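Local atomic coordinates of HAT1-interacting factor 1 (Saccharomyces cerevisiae, PDB entry 4NQ0), a protein that chaperones histones H3 and H4 as a component of the nuclear histone acetyltransferase B complex, and takes part in chromatin assembly and telomere silencing. Residues Leu39-Arg44 / Ala68-Asn73; Tyr265-Lys270 / Gln281-Val286. All coordinates share one frame; numbering follows the deposited sequence.

Both contacts join helices within one all-helical TPR chain, and both halves of contact 1 precede contact 2 along the sequence. Contact 1 pairs helix 38-51 with helix 61-77, near the N-terminal end; contact 2 pairs the C-terminal part of helix 252-266 and the turn that follows with helix 273-290. Their centres are 26 Å apart, on opposite sides of the chain's centre, and their nearest atoms stay about 10 Å from each other. They share no helix, but helix 229-248 touches side chains of both, so it links them through the stack. Contact 2 lies within residues 248-332, the region that interacts with dimeric histones H2A and H2B.

Contact 1: Leu39-Arg44 / Ala68-Asn73; sequences LEAAKR and AQAVYN
Ala42 and Ala70 meet methyl to methyl, CB to CB at 3.5 Å, where helix 38-51 and helix 61-77 pass each other as neighbours in a helical hairpin. The two short helical segments run roughly antiparallel, at 142° between their N-to-C directions, and their axes approach to 8.1 Å. Both residues end at CB, which is consistent with the alpha carbons of Ala42 and Ala70 lying 5.3 Å apart. The methyl of Ala70 also presses against the backbone of the other helix, its CB lying 3.7 Å from Ala42 N. Two looser contacts flank this tight point. The methyl of Ala41 approaches the same Ala70 CB at 4.3 Å. Val71 reaches over with one branch: its CG1 is anti to the backbone N (chi1 175°), which leaves CG2 beside that N and 4.0 Å from Ala42 CB. All four touching residues are buried. Phe198 packs on Ala42, Leu32 of helix 14-34 on Ala41, and Leu202 of helix 202-218 on Val71. The far side of helix 38-51 is different in character. Leu39 and Glu40 point away from the partner helix, and these two and Lys43 are exposed, although Leu39 and Lys43 also lean on Phe198. Across the contact there is neither a hydrogen bond nor a charge pair. The chemistry is therefore purely apolar: small methyls and one valine branch join the helices by close shape fit and burial, without polar bonds to fix their register.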
loop_
_atom_site.group_PDB
_atom_site.type_symbol
_atom_site.label_atom_id
_atom_site.label_comp_id
_atom_site.label_asym_id
_atom_site.label_seq_id
_atom_site.Cartn_x
_atom_site.Cartn_y
_atom_site.Cartn_z
ATOM N N LEU A 39 13.279 -10.559 -10.783
ATOM C CA LEU A 39 12.981 -11.966 -10.986
ATOM C C LEU A 39 13.653 -12.780 -9.882
ATOM O O LEU A 39 13.054 -13.699 -9.323
ATOM C CB LEU A 39 13.460 -12.419 -12.363
ATOM C CG LEU A 39 13.358 -13.908 -12.712
ATOM C CD1 LEU A 39 11.919 -14.400 -12.646
ATOM C CD2 LEU A 39 13.963 -14.162 -14.090
ATOM N N GLU A 40 14.881 -12.398 -9.552
ATOM C CA GLU A 40 15.695 -13.117 -8.591
ATOM C C GLU A 40 15.175 -12.977 -7.151
ATOM O O GLU A 40 15.178 -13.943 -6.399
ATOM C CB GLU A 40 17.147 -12.651 -8.687
ATOM C CG GLU A 40 17.839 -12.989 -10.026
ATOM C CD GLU A 40 17.726 -11.887 -11.102
ATOM O OE1 GLU A 40 16.886 -10.951 -10.977
ATOM O OE2 GLU A 40 18.493 -11.971 -12.093
ATOM N N ALA A 41 14.732 -11.776 -6.782
ATOM C CA ALA A 41 14.118 -11.536 -5.463
ATOM C C ALA A 41 12.785 -12.281 -5.347
ATOM O O ALA A 41 12.492 -12.886 -4.317
ATOM C CB ALA A 41 13.923 -10.042 -5.224
ATOM N N ALA A 42 11.994 -12.253 -6.419
ATOM C CA ALA A 42 10.719 -12.967 -6.459
ATOM C C ALA A 42 10.903 -14.486 -6.332
ATOM O O ALA A 42 10.231 -15.141 -5.511
ATOM C CB ALA A 42 9.969 -12.629 -7.734
ATOM N N LYS A 43 11.803 -15.047 -7.142
ATOM C CA LYS A 43 12.088 -16.479 -7.078
ATOM C C LYS A 43 12.524 -16.868 -5.684
ATOM O O LYS A 43 12.138 -17.904 -5.173
ATOM C CB LYS A 43 13.169 -16.902 -8.082
ATOM C CG LYS A 43 12.668 -17.006 -9.514
ATOM C CD LYS A 43 13.522 -17.940 -10.391
ATOM C CE LYS A 43 14.657 -17.216 -11.130
ATOM N NZ LYS A 43 14.806 -17.689 -12.561
ATOM N N ARG A 44 13.346 -16.028 -5.083
ATOM C CA ARG A 44 13.850 -16.284 -3.745
ATOM C C ARG A 44 12.703 -16.405 -2.740
ATOM O O ARG A 44 12.712 -17.284 -1.871
ATOM C CB ARG A 44 14.766 -15.142 -3.323
ATOM C CG ARG A 44 15.675 -15.493 -2.199
ATOM C CD ARG A 44 16.975 -16.013 -2.746
ATOM N NE ARG A 44 17.725 -16.701 -1.714
ATOM C CZ ARG A 44 18.907 -17.265 -1.902
ATOM N NH1 ARG A 44 19.501 -17.211 -3.091
ATOM N NH2 ARG A 44 19.503 -17.879 -0.892
ATOM N N ALA A 68 5.664 -9.358 -3.890
ATOM C CA ALA A 68 4.723 -8.504 -4.606
ATOM C C ALA A 68 5.437 -7.365 -5.334
ATOM O O ALA A 68 5.181 -7.123 -6.508
ATOM C CB ALA A 68 3.681 -7.950 -3.655
ATOM N N GLN A 69 6.327 -6.669 -4.640
ATOM C CA GLN A 69 7.123 -5.622 -5.278
ATOM C C GLN A 69 7.891 -6.174 -6.466
ATOM O O GLN A 69 7.864 -5.588 -7.543
ATOM C CB GLN A 69 8.117 -5.014 -4.303
ATOM C CG GLN A 69 7.487 -4.226 -3.174
ATOM C CD GLN A 69 8.164 -2.886 -2.958
ATOM O OE1 GLN A 69 8.628 -2.584 -1.861
ATOM N NE2 GLN A 69 8.226 -2.075 -4.013
ATOM N N ALA A 70 8.552 -7.317 -6.267
ATOM C CA ALA A 70 9.386 -7.910 -7.308
ATOM C C ALA A 70 8.580 -8.140 -8.572
ATOM O O ALA A 70 8.987 -7.729 -9.662
ATOM C CB ALA A 70 10.000 -9.217 -6.829
ATOM N N VAL A 71 7.423 -8.779 -8.413
ATOM C CA VAL A 71 6.597 -9.157 -9.546
ATOM C C VAL A 71 5.942 -7.931 -10.193
ATOM O O VAL A 71 5.818 -7.861 -11.412
ATOM C CB VAL A 71 5.544 -10.206 -9.130
ATOM C CG1 VAL A 71 4.609 -10.503 -10.268
ATOM C CG2 VAL A 71 6.238 -11.487 -8.666
ATOM N N TYR A 72 5.539 -6.961 -9.383
ATOM C CA TYR A 72 5.025 -5.701 -9.915
ATOM C C TYR A 72 6.056 -5.055 -10.843
ATOM O O TYR A 72 5.749 -4.706 -11.982
ATOM C CB TYR A 72 4.657 -4.742 -8.772
ATOM C CG TYR A 72 4.420 -3.308 -9.204
ATOM C CD1 TYR A 72 3.485 -3.004 -10.185
ATOM C CD2 TYR A 72 5.117 -2.255 -8.615
ATOM C CE1 TYR A 72 3.256 -1.690 -10.576
ATOM C CE2 TYR A 72 4.896 -0.942 -8.998
ATOM C CZ TYR A 72 3.962 -0.666 -9.979
ATOM O OH TYR A 72 3.740 0.637 -10.369
ATOM N N ASN A 73 7.281 -4.917 -10.350
ATOM C CA ASN A 73 8.354 -4.291 -11.125
ATOM C C ASN A 73 8.766 -5.058 -12.380
ATOM O O ASN A 73 9.274 -4.459 -13.332
ATOM C CB ASN A 73 9.564 -4.024 -10.236
ATOM C CG ASN A 73 9.496 -2.671 -9.574
ATOM O OD1 ASN A 73 9.579 -1.647 -10.252
ATOM N ND2 ASN A 73 9.340 -2.650 -8.250
#

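Contact 2: Tyr265-Lys270 / Gln281-Val286; sequences YYKTLK and QAEFLV
The apolar part of this contact is the edge of the Tyr266 ring against the methyl of Ala282, with CE2 4.4 Å from CB and the methyl near the ring plane. The one polar link across the contact is a water bridge: the water donates to Tyr266 OH at 2.9 Å and to Gln281 OE1 at 3.0 Å, joining the phenol to an extended glutamine chain (chi1 174°, chi2 179°). The same hydroxyl is hydrogen-bonded to Asp237. The charged pair is looser. Lys267 NZ stands 4.2 Å from Glu283 OE2, beyond salt-bridge range, and has a firmer partner in the carbonyl of Phe173. Glu283 OE2 is hydrogen-bonded to His307, and OE1 forms a salt bridge with Arg304. Among backbone bonds, Leu269 N to Tyr266 O closes a type I turn, and Thr268 N bonds to Tyr265 O. A side-chain bond joins them: Thr268 OG1 donates to Tyr265 O at 2.7 Å, in the carbonyl plane. The contact packs successive helices of the TPR-type array, the C-terminal part of 252-266 with 273-290; helix 229-248 packs on Tyr266 through Ile240, and helix 323-344 touches Gln281 through Arg329.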
loop_
_atom_site.group_PDB
_atom_site.type_symbol
_atom_site.label_atom_id
_atom_site.label_comp_id
_atom_site.label_asym_id
_atom_site.label_seq_id
_atom_site.Cartn_x
_atom_site.Cartn_y
_atom_site.Cartn_z
ATOM N N TYR A 265 -4.720 4.609 8.366
ATOM C CA TYR A 265 -3.812 3.862 9.233
ATOM C C TYR A 265 -2.701 4.751 9.782
ATOM O O TYR A 265 -2.372 4.679 10.960
ATOM C CB TYR A 265 -3.232 2.634 8.514
ATOM C CG TYR A 265 -4.111 1.412 8.664
ATOM C CD1 TYR A 265 -3.978 0.569 9.765
ATOM C CD2 TYR A 265 -5.089 1.113 7.728
ATOM C CE1 TYR A 265 -4.782 -0.536 9.918
ATOM C CE2 TYR A 265 -5.903 0.006 7.879
ATOM C CZ TYR A 265 -5.743 -0.810 8.985
ATOM O OH TYR A 265 -6.526 -1.915 9.137
ATOM N N TYR A 266 -2.138 5.601 8.934
ATOM C CA TYR A 266 -1.084 6.508 9.382
ATOM C C TYR A 266 -1.606 7.467 10.450
ATOM O O TYR A 266 -0.872 7.879 11.336
ATOM C CB TYR A 266 -0.523 7.299 8.203
ATOM C CG TYR A 266 0.200 6.475 7.153
ATOM C CD1 TYR A 266 1.027 5.420 7.505
ATOM C CD2 TYR A 266 0.098 6.796 5.806
ATOM C CE1 TYR A 266 1.702 4.670 6.536
ATOM C CE2 TYR A 266 0.771 6.063 4.842
ATOM C CZ TYR A 266 1.578 4.997 5.221
ATOM O OH TYR A 266 2.272 4.277 4.278
ATOM N N LYS A 267 -2.887 7.809 10.372
ATOM C CA LYS A 267 -3.505 8.707 11.354
ATOM C C LYS A 267 -3.768 8.089 12.728
ATOM O O LYS A 267 -4.089 8.810 13.669
ATOM C CB LYS A 267 -4.789 9.292 10.785
ATOM C CG LYS A 267 -4.526 10.436 9.818
ATOM C CD LYS A 267 -5.807 10.822 9.101
ATOM C CE LYS A 267 -5.795 12.271 8.641
ATOM N NZ LYS A 267 -6.977 12.554 7.748
ATOM N N THR A 268 -3.622 6.776 12.860
ATOM C CA THR A 268 -3.678 6.137 14.181
ATOM C C THR A 268 -2.313 6.166 14.862
ATOM O O THR A 268 -2.178 5.759 16.017
ATOM C CB THR A 268 -4.114 4.667 14.090
ATOM O OG1 THR A 268 -3.075 3.903 13.463
ATOM C CG2 THR A 268 -5.435 4.528 13.305
ATOM N N LEU A 269 -1.294 6.603 14.126
ATOM C CA LEU A 269 0.086 6.543 14.597
ATOM C C LEU A 269 0.393 7.734 15.485
ATOM O O LEU A 269 -0.084 8.845 15.233
ATOM C CB LEU A 269 1.062 6.530 13.413
ATOM C CG LEU A 269 1.626 5.215 12.866
ATOM C CD1 LEU A 269 0.830 3.973 13.271
ATOM C CD2 LEU A 269 1.737 5.317 11.349
ATOM N N LYS A 270 1.201 7.488 16.513
ATOM C CA LYS A 270 1.745 8.547 17.351
ATOM C C LYS A 270 2.465 9.569 16.483
ATOM O O LYS A 270 3.341 9.195 15.698
ATOM C CB LYS A 270 2.704 7.992 18.414
ATOM C CG LYS A 270 2.096 7.953 19.805
ATOM C CD LYS A 270 2.605 6.781 20.645
ATOM C CE LYS A 270 1.735 6.589 21.881
ATOM N N GLN A 281 2.288 12.302 1.901
ATOM C CA GLN A 281 2.435 11.470 0.708
ATOM C C GLN A 281 1.111 10.812 0.277
ATOM O O GLN A 281 0.757 10.832 -0.897
ATOM C CB GLN A 281 3.498 10.397 0.948
ATOM C CG GLN A 281 3.609 9.400 -0.195
ATOM C CD GLN A 281 4.672 8.355 0.028
ATOM O OE1 GLN A 281 4.819 7.812 1.126
ATOM N NE2 GLN A 281 5.402 8.042 -1.031
ATOM N N ALA A 282 0.393 10.231 1.235
ATOM C CA ALA A 282 -0.890 9.567 0.967
ATOM C C ALA A 282 -1.972 10.550 0.469
ATOM O O ALA A 282 -2.729 10.241 -0.462
ATOM C CB ALA A 282 -1.370 8.843 2.213
ATOM N N GLU A 283 -2.031 11.733 1.080
ATOM C CA GLU A 283 -2.936 12.785 0.609
ATOM C C GLU A 283 -2.657 13.147 -0.833
ATOM O O GLU A 283 -3.587 13.299 -1.616
ATOM C CB GLU A 283 -2.831 14.047 1.455
ATOM C CG GLU A 283 -3.267 13.882 2.903
ATOM C CD GLU A 283 -4.766 14.026 3.119
ATOM O OE1 GLU A 283 -5.533 13.993 2.124
ATOM O OE2 GLU A 283 -5.161 14.166 4.310
ATOM N N PHE A 284 -1.384 13.274 -1.200
ATOM C CA PHE A 284 -1.048 13.632 -2.588
ATOM C C PHE A 284 -1.394 12.507 -3.558
ATOM O O PHE A 284 -1.901 12.761 -4.669
ATOM C CB PHE A 284 0.430 14.009 -2.728
ATOM C CG PHE A 284 0.879 14.153 -4.158
ATOM C CD1 PHE A 284 0.527 15.268 -4.900
ATOM C CD2 PHE A 284 1.630 13.161 -4.763
ATOM C CE1 PHE A 284 0.913 15.392 -6.231
ATOM C CE2 PHE A 284 2.035 13.276 -6.089
ATOM C CZ PHE A 284 1.672 14.396 -6.823
ATOM N N LEU A 285 -1.109 11.266 -3.165
ATOM C CA LEU A 285 -1.390 10.124 -4.048
ATOM C C LEU A 285 -2.886 9.985 -4.329
ATOM O O LEU A 285 -3.279 9.664 -5.445
ATOM C CB LEU A 285 -0.807 8.828 -3.468
ATOM C CG LEU A 285 0.722 8.727 -3.444
ATOM C CD1 LEU A 285 1.175 7.541 -2.574
ATOM C CD2 LEU A 285 1.315 8.613 -4.850
ATOM N N VAL A 286 -3.709 10.240 -3.322
ATOM C CA VAL A 286 -5.161 10.325 -3.492
ATOM C C VAL A 286 -5.532 11.302 -4.611
ATOM O O VAL A 286 -6.281 10.948 -5.520
ATOM C CB VAL A 286 -5.854 10.748 -2.181
ATOM C CG1 VAL A 286 -7.293 11.239 -2.441
ATOM C CG2 VAL A 286 -5.835 9.591 -1.167
HETATM O O HOH W 1 4.446 5.242 2.565
#